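Local structure of DUF5636 domain-containing protein (Legionella pneumophila subsp. pneumophila str. Philadelphia 1, 4RD8) at residues A[73-78]-A[211-216]; A[25-30]-A[163-168]; A[185-188]-A[193-196]. The protein is of unknown function and belongs to the DUF5636 family, folding as a single chain of helices and loops without beta strands. The protein carries 3 engineered substitutions. All coordinates share one frame; numbering follows the deposited sequence.

In the fold
All three contacts lie within the DUF5636 region, in a fold of helices and loops without strands. Interactions 1 and 2 sit on opposite sides of the chain's centre, with their own centres about 30 Å apart. Their segments alternate along the sequence, in the order 25-30, 73-78, 163-168, 211-216. Interaction 3 is local: it joins the loop after helix 179-184 to the start of helix 195-204. It is nested inside the loop closed by interaction 1, and its centre is about 21 Å from that of interaction 1 and about 19 Å from that of interaction 2. Nearest atoms of interactions 2 and 3 are about 8 Å apart, so they do not touch.

Interaction 1: A[73-78]-A[211-216]; sequences KQLRTL and PVLREV
Leu75 and Leu213 both place CG anti to the backbone N (chi1 173° and 177°), which carries their methyl ends toward each other between helices 69-85 and 211-218. Val216 does the same with CG1. The contact is wholly apolar and small, burying 131 Å² over both sides. Leu75 is the one residue of 73-78 that touches the other helix. Leu75 CD1 meets Leu213 CD1 at 4.0 Å. The other branch, Leu75 CD2, lies against Val216 CG1 at 3.9 Å. Leu75 CB also approaches Val216 CG1, at 4.0 Å, so that one valine methyl rests against both the root and a tip of the leucine. The Leu75 and Leu213 side chains cross at about a right angle, and Leu213 CD1 touches both Leu75 methyls. The backbones stay well separated, with the CA atoms of Leu75 and Val216 7.7 Å apart. All three residues are buried. Leu213 and Val216 lie about one turn apart on the same helix, and together they receive Leu75. Helix 41-61 packs against both partners: Leu51 touches Leu213, and Gln54 touches Leu78. Asn52 of that helix also accepts a hydrogen bond from Leu213 N, tying helix 211-218 to it beside this helix-helix contact.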
# COMPACT_ATOMS: atom_id res chain seq x y z
N LYS A 73 13.11 0.05 -12.36
CA LYS A 73 13.89 0.74 -11.34
C LYS A 73 13.26 2.09 -11.00
O LYS A 73 13.17 2.46 -9.84
CB LYS A 73 15.34 0.92 -11.81
CG LYS A 73 16.33 1.15 -10.69
CD LYS A 73 16.99 2.52 -10.78
CE LYS A 73 18.09 2.68 -9.74
NZ LYS A 73 18.83 3.96 -9.90
N GLN A 74 12.82 2.81 -12.02
CA GLN A 74 12.21 4.13 -11.82
C GLN A 74 10.92 4.08 -11.01
O GLN A 74 10.68 4.94 -10.15
CB GLN A 74 11.99 4.84 -13.15
CG GLN A 74 13.27 5.39 -13.76
CD GLN A 74 14.06 6.21 -12.77
OE1 GLN A 74 13.52 7.14 -12.15
NE2 GLN A 74 15.33 5.87 -12.60
N LEU A 75 10.08 3.08 -11.27
CA LEU A 75 8.85 2.90 -10.51
C LEU A 75 9.15 2.59 -9.04
O LEU A 75 8.49 3.10 -8.14
CB LEU A 75 7.99 1.78 -11.10
CG LEU A 75 6.76 1.38 -10.29
CD1 LEU A 75 5.83 2.57 -10.11
CD2 LEU A 75 6.01 0.24 -10.95
N ARG A 76 10.16 1.75 -8.81
CA ARG A 76 10.55 1.39 -7.45
C ARG A 76 11.06 2.59 -6.66
O ARG A 76 10.74 2.76 -5.49
CB ARG A 76 11.61 0.29 -7.47
CG ARG A 76 11.06 -1.12 -7.30
CD ARG A 76 11.63 -2.06 -8.35
NE ARG A 76 11.76 -3.44 -7.86
CZ ARG A 76 10.96 -4.44 -8.18
NH1 ARG A 76 9.94 -4.25 -9.01
NH2 ARG A 76 11.18 -5.65 -7.68
N THR A 77 11.86 3.42 -7.32
CA THR A 77 12.40 4.61 -6.67
C THR A 77 11.30 5.64 -6.45
O THR A 77 11.29 6.32 -5.43
CB THR A 77 13.60 5.21 -7.43
OG1 THR A 77 13.22 5.46 -8.79
CG2 THR A 77 14.78 4.24 -7.42
N LEU A 78 10.37 5.74 -7.39
CA LEU A 78 9.20 6.61 -7.20
C LEU A 78 8.36 6.13 -6.02
O LEU A 78 7.96 6.94 -5.17
CB LEU A 78 8.34 6.67 -8.47
CG LEU A 78 6.97 7.34 -8.35
CD1 LEU A 78 7.10 8.80 -7.91
CD2 LEU A 78 6.20 7.26 -9.68
N PRO A 211 -1.69 3.43 -18.64
CA PRO A 211 -0.97 2.53 -19.54
C PRO A 211 0.51 2.38 -19.22
O PRO A 211 1.07 1.31 -19.45
CB PRO A 211 -1.14 3.20 -20.91
CG PRO A 211 -1.31 4.64 -20.60
CD PRO A 211 -2.10 4.67 -19.33
N VAL A 212 1.13 3.43 -18.68
CA VAL A 212 2.55 3.39 -18.36
C VAL A 212 2.81 2.57 -17.10
O VAL A 212 3.70 1.71 -17.08
CB VAL A 212 3.15 4.80 -18.22
CG1 VAL A 212 4.60 4.73 -17.78
CG2 VAL A 212 3.05 5.53 -19.55
N LEU A 213 2.03 2.83 -16.06
CA LEU A 213 2.10 2.06 -14.83
C LEU A 213 1.84 0.59 -15.14
O LEU A 213 2.48 -0.30 -14.59
CB LEU A 213 1.10 2.59 -13.80
CG LEU A 213 0.97 1.85 -12.46
CD1 LEU A 213 2.32 1.77 -11.74
CD2 LEU A 213 -0.07 2.52 -11.56
N ARG A 214 0.90 0.35 -16.05
CA ARG A 214 0.50 -1.01 -16.39
C ARG A 214 1.63 -1.81 -17.05
O ARG A 214 1.93 -2.93 -16.63
CB ARG A 214 -0.73 -0.99 -17.31
CG ARG A 214 -0.98 -2.28 -18.06
CD ARG A 214 -2.06 -2.10 -19.12
NE ARG A 214 -1.91 -3.05 -20.21
CZ ARG A 214 -2.77 -3.19 -21.22
NH1 ARG A 214 -3.86 -2.45 -21.27
NH2 ARG A 214 -2.54 -4.09 -22.17
N GLU A 215 2.25 -1.23 -18.07
CA GLU A 215 3.29 -1.93 -18.83
C GLU A 215 4.53 -2.19 -17.97
O GLU A 215 5.14 -3.25 -18.07
CB GLU A 215 3.67 -1.12 -20.07
CG GLU A 215 4.62 -1.84 -21.02
CD GLU A 215 4.92 -1.02 -22.25
OE1 GLU A 215 4.27 0.03 -22.44
OE2 GLU A 215 5.81 -1.41 -23.04
N VAL A 216 4.89 -1.22 -17.12
CA VAL A 216 6.06 -1.36 -16.25
C VAL A 216 5.88 -2.52 -15.26
O VAL A 216 6.81 -3.31 -15.05
CB VAL A 216 6.38 -0.04 -15.50
CG1 VAL A 216 7.49 -0.25 -14.48
CG2 VAL A 216 6.75 1.05 -16.49

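Interaction 2: A[25-30]-A[163-168]; sequences EPFIQL and KKLGHQ
Phe27 and Lys164 are the closest backbone points of this contact, with their CA atoms 8.8 Å apart, so side chains alone bridge the gap. It is a helix-to-loop contact in a fold of helices and loops without strands. Segment 25-30 is the first part of helix 25-38. Segment 163-168 follows helix 157-162, and its residues 163-165 keep helical backbone angles before the chain turns away. No hydrogen bond crosses between the two segments.

Phe27 carries the whole contact from the helix side. Its CG is anti to the backbone N (chi1 175°), which swings the ring out toward the loop. The ring meets Lys164 through the aliphatic part of that side chain. Lys164 CB lies 3.7 Å from Phe27 CE1, in an oblique approach. Further along, Lys164 CD is 4.0 Å from Phe27 CD1. The lysine chain is extended beyond CG, and the two side chains run past each other in opposite directions. The lysine therefore lines the ring with methylenes rather than with its amino group. Leu165 takes a different position, with its CD2 methyl at the ring edge, near the ring plane.

Phe27 and Leu165 are buried, whereas Lys164 is partly exposed. Leu21 of helix 19-22 touches both Phe27 and Lys164, so a third element joins the same cluster. Leu165 also packs on Cys179 and Leu183, which links the contact to helix 179-184. Asn24 OD1 accepts a hydrogen bond from Phe27 N near the start of the helix that bears the ring. Within the loop, Gly166 N bonds Lys163 O and His167 N bonds Lys164 O, both at 3.1 Å. Leu165 CD2 stands 4.4 Å from Phe27 CZ, looser than the lysine contact.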
# COMPACT_ATOMS: atom_id res chain seq x y z
N GLU A 25 -9.73 6.22 19.40
CA GLU A 25 -10.69 6.69 18.40
C GLU A 25 -10.04 7.34 17.16
O GLU A 25 -10.49 7.10 16.04
CB GLU A 25 -11.75 7.61 19.02
CG GLU A 25 -12.59 6.93 20.11
CD GLU A 25 -13.47 5.78 19.60
OE1 GLU A 25 -13.62 5.62 18.36
OE2 GLU A 25 -14.03 5.04 20.44
N PRO A 26 -8.99 8.17 17.36
CA PRO A 26 -8.38 8.73 16.14
C PRO A 26 -7.80 7.65 15.23
O PRO A 26 -7.90 7.78 14.00
CB PRO A 26 -7.28 9.64 16.69
CG PRO A 26 -7.83 10.10 18.03
CD PRO A 26 -8.50 8.85 18.57
N PHE A 27 -7.21 6.61 15.81
CA PHE A 27 -6.68 5.52 15.00
C PHE A 27 -7.80 4.82 14.24
O PHE A 27 -7.67 4.55 13.04
CB PHE A 27 -5.95 4.51 15.87
CG PHE A 27 -5.48 3.29 15.12
CD1 PHE A 27 -4.42 3.38 14.22
CD2 PHE A 27 -6.09 2.06 15.31
CE1 PHE A 27 -3.97 2.26 13.54
CE2 PHE A 27 -5.66 0.94 14.63
CZ PHE A 27 -4.60 1.03 13.73
N ILE A 28 -8.89 4.54 14.94
CA ILE A 28 -10.02 3.85 14.34
C ILE A 28 -10.58 4.67 13.19
O ILE A 28 -10.91 4.13 12.14
CB ILE A 28 -11.14 3.58 15.39
CG1 ILE A 28 -10.65 2.58 16.44
CG2 ILE A 28 -12.40 3.05 14.71
CD1 ILE A 28 -11.55 2.48 17.68
N GLN A 29 -10.67 5.98 13.39
CA GLN A 29 -11.17 6.88 12.36
C GLN A 29 -10.26 6.86 11.13
O GLN A 29 -10.74 6.80 10.00
CB GLN A 29 -11.31 8.31 12.89
CG GLN A 29 -11.71 9.35 11.84
CD GLN A 29 -13.11 9.14 11.28
OE1 GLN A 29 -13.88 8.31 11.77
NE2 GLN A 29 -13.45 9.90 10.24
N LEU A 30 -8.94 6.88 11.35
CA LEU A 30 -7.99 6.85 10.25
C LEU A 30 -8.13 5.56 9.44
O LEU A 30 -8.12 5.59 8.21
CB LEU A 30 -6.56 7.02 10.77
CG LEU A 30 -6.23 8.41 11.36
CD1 LEU A 30 -4.83 8.41 11.96
CD2 LEU A 30 -6.36 9.52 10.32
N LYS A 163 2.66 1.54 11.25
CA LYS A 163 3.37 0.82 12.30
C LYS A 163 2.43 0.13 13.25
O LYS A 163 2.75 -0.94 13.77
CB LYS A 163 4.32 1.74 13.09
CG LYS A 163 5.50 2.26 12.28
CD LYS A 163 6.42 3.10 13.18
CE LYS A 163 7.67 3.56 12.47
NZ LYS A 163 8.50 4.39 13.39
N LYS A 164 1.27 0.72 13.48
CA LYS A 164 0.33 0.15 14.43
C LYS A 164 -0.31 -1.11 13.89
O LYS A 164 -0.83 -1.92 14.66
CB LYS A 164 -0.71 1.19 14.88
CG LYS A 164 -0.04 2.43 15.48
CD LYS A 164 -0.99 3.38 16.21
CE LYS A 164 -0.22 4.58 16.75
NZ LYS A 164 -1.05 5.52 17.56
N LEU A 165 -0.24 -1.30 12.57
CA LEU A 165 -0.74 -2.53 11.95
C LEU A 165 0.13 -3.73 12.30
O LEU A 165 -0.29 -4.88 12.14
CB LEU A 165 -0.84 -2.38 10.42
CG LEU A 165 -1.79 -1.30 9.93
CD1 LEU A 165 -1.78 -1.24 8.38
CD2 LEU A 165 -3.21 -1.53 10.45
N GLY A 166 1.34 -3.47 12.79
CA GLY A 166 2.21 -4.53 13.24
C GLY A 166 2.19 -4.74 14.75
O GLY A 166 2.90 -5.59 15.28
N HIS A 167 1.41 -3.93 15.45
CA HIS A 167 1.29 -4.06 16.89
C HIS A 167 0.28 -5.15 17.19
O HIS A 167 -0.72 -5.29 16.48
CB HIS A 167 0.81 -2.74 17.51
CG HIS A 167 0.97 -2.68 18.99
ND1 HIS A 167 0.10 -3.31 19.87
CD2 HIS A 167 1.89 -2.06 19.78
CE1 HIS A 167 0.48 -3.08 21.11
NE2 HIS A 167 1.56 -2.32 21.08
N GLN A 168 0.50 -5.90 18.25
CA GLN A 168 -0.42 -6.98 18.56
C GLN A 168 -1.85 -6.51 18.86
O GLN A 168 -2.79 -7.29 18.74
CB GLN A 168 0.11 -7.85 19.69
CG GLN A 168 -0.15 -9.31 19.45
CD GLN A 168 0.57 -10.17 20.44
OE1 GLN A 168 1.60 -10.77 20.13
NE2 GLN A 168 0.03 -10.24 21.64

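Interaction 3: A[185-188]-A[193-196]; sequences DKLG and RSPE
Lys186 N donates to Arg193 O at 3.1 Å and 160°, the one direct hydrogen bond between these segments. The donor sits above the carbonyl plane of Arg193. The buried part is formed by Asp185, Ser194 and Pro195. Asp185 OD1 lies 3.3 Å from Pro195 CG, with the two side chains crossing at about a right angle. That carboxylate is also paired with Arg122 and bonded to Trp180, which probably fixes its rotation. Lys186 O rests against Ser194 CB at 3.5 Å. Arg193 lies against helix 25-38 and forms salt bridges with Asp191 and Glu189 of the connecting loop.

Leu187 and Gly188 form the more exposed side. Leu187 CD2 still reaches Glu196 CG at 3.5 Å, and Leu187 CD2 is 4.1 Å from Pro195 CD. Glu196 turns its carboxylate toward Ser124, a hydrogen-bond partner. Gly188 meets Ser194 through water: water 1 accepts from Gly188 N at 2.6 Å and is hydrogen-bonded to Ser194 OG at the same distance.

Ser194 OG, anti to its own N (chi1 165°), accepts a bond from Trp197 N. This is an N-cap at the start of helix 195-204, with Pro195 as the first helical residue. Lys186 centres an inverse gamma turn. Together they make an N-capped helix start, with the loop leaving helix 179-184 folded back on it.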
# COMPACT_ATOMS: atom_id res chain seq x y z
N ASP A 185 -5.28 -6.45 2.89
CA ASP A 185 -5.03 -7.85 2.53
C ASP A 185 -6.32 -8.67 2.60
O ASP A 185 -6.31 -9.84 3.00
CB ASP A 185 -3.94 -8.45 3.45
CG ASP A 185 -2.92 -9.27 2.69
OD1 ASP A 185 -3.02 -9.38 1.46
OD2 ASP A 185 -1.98 -9.79 3.34
N LYS A 186 -7.43 -8.05 2.19
CA LYS A 186 -8.76 -8.66 2.31
C LYS A 186 -9.12 -9.44 1.05
O LYS A 186 -9.93 -8.99 0.23
CB LYS A 186 -9.83 -7.60 2.58
CG LYS A 186 -11.11 -8.13 3.23
CD LYS A 186 -10.81 -8.74 4.61
CE LYS A 186 -12.08 -9.21 5.32
NZ LYS A 186 -12.66 -10.45 4.72
N LEU A 187 -8.50 -10.60 0.90
CA LEU A 187 -8.70 -11.44 -0.27
C LEU A 187 -10.18 -11.77 -0.45
O LEU A 187 -10.88 -12.04 0.52
CB LEU A 187 -7.91 -12.73 -0.15
CG LEU A 187 -6.39 -12.55 -0.14
CD1 LEU A 187 -5.70 -13.91 -0.20
CD2 LEU A 187 -5.99 -11.70 -1.32
N GLY A 188 -10.64 -11.71 -1.70
CA GLY A 188 -12.02 -12.01 -2.00
C GLY A 188 -12.85 -10.77 -2.31
O GLY A 188 -13.90 -10.88 -2.94
N ARG A 193 -8.90 -3.17 -1.49
CA ARG A 193 -8.54 -3.79 -0.22
C ARG A 193 -7.87 -5.13 -0.47
O ARG A 193 -7.11 -5.63 0.36
CB ARG A 193 -9.76 -4.01 0.67
CG ARG A 193 -10.36 -2.75 1.26
CD ARG A 193 -11.61 -3.11 2.01
NE ARG A 193 -12.65 -3.58 1.10
CZ ARG A 193 -13.81 -4.10 1.48
NH1 ARG A 193 -14.07 -4.26 2.78
NH2 ARG A 193 -14.70 -4.48 0.57
N SER A 194 -8.17 -5.73 -1.62
CA SER A 194 -7.52 -6.98 -2.02
C SER A 194 -6.36 -6.68 -2.95
O SER A 194 -6.56 -6.08 -4.01
CB SER A 194 -8.51 -7.88 -2.75
OG SER A 194 -7.82 -8.93 -3.42
N PRO A 195 -5.15 -7.10 -2.57
CA PRO A 195 -4.02 -6.87 -3.48
C PRO A 195 -4.15 -7.65 -4.78
O PRO A 195 -3.64 -7.19 -5.80
CB PRO A 195 -2.81 -7.34 -2.67
CG PRO A 195 -3.38 -8.36 -1.69
CD PRO A 195 -4.73 -7.79 -1.33
N GLU A 196 -4.80 -8.82 -4.76
CA GLU A 196 -5.00 -9.57 -5.99
C GLU A 196 -5.90 -8.78 -6.92
O GLU A 196 -5.67 -8.73 -8.14
CB GLU A 196 -5.63 -10.94 -5.72
CG GLU A 196 -4.91 -11.77 -4.68
CD GLU A 196 -3.42 -11.82 -4.90
OE1 GLU A 196 -2.98 -12.55 -5.82
OE2 GLU A 196 -2.68 -11.13 -4.17
O HOH W 1 -9.24 -11.02 -3.83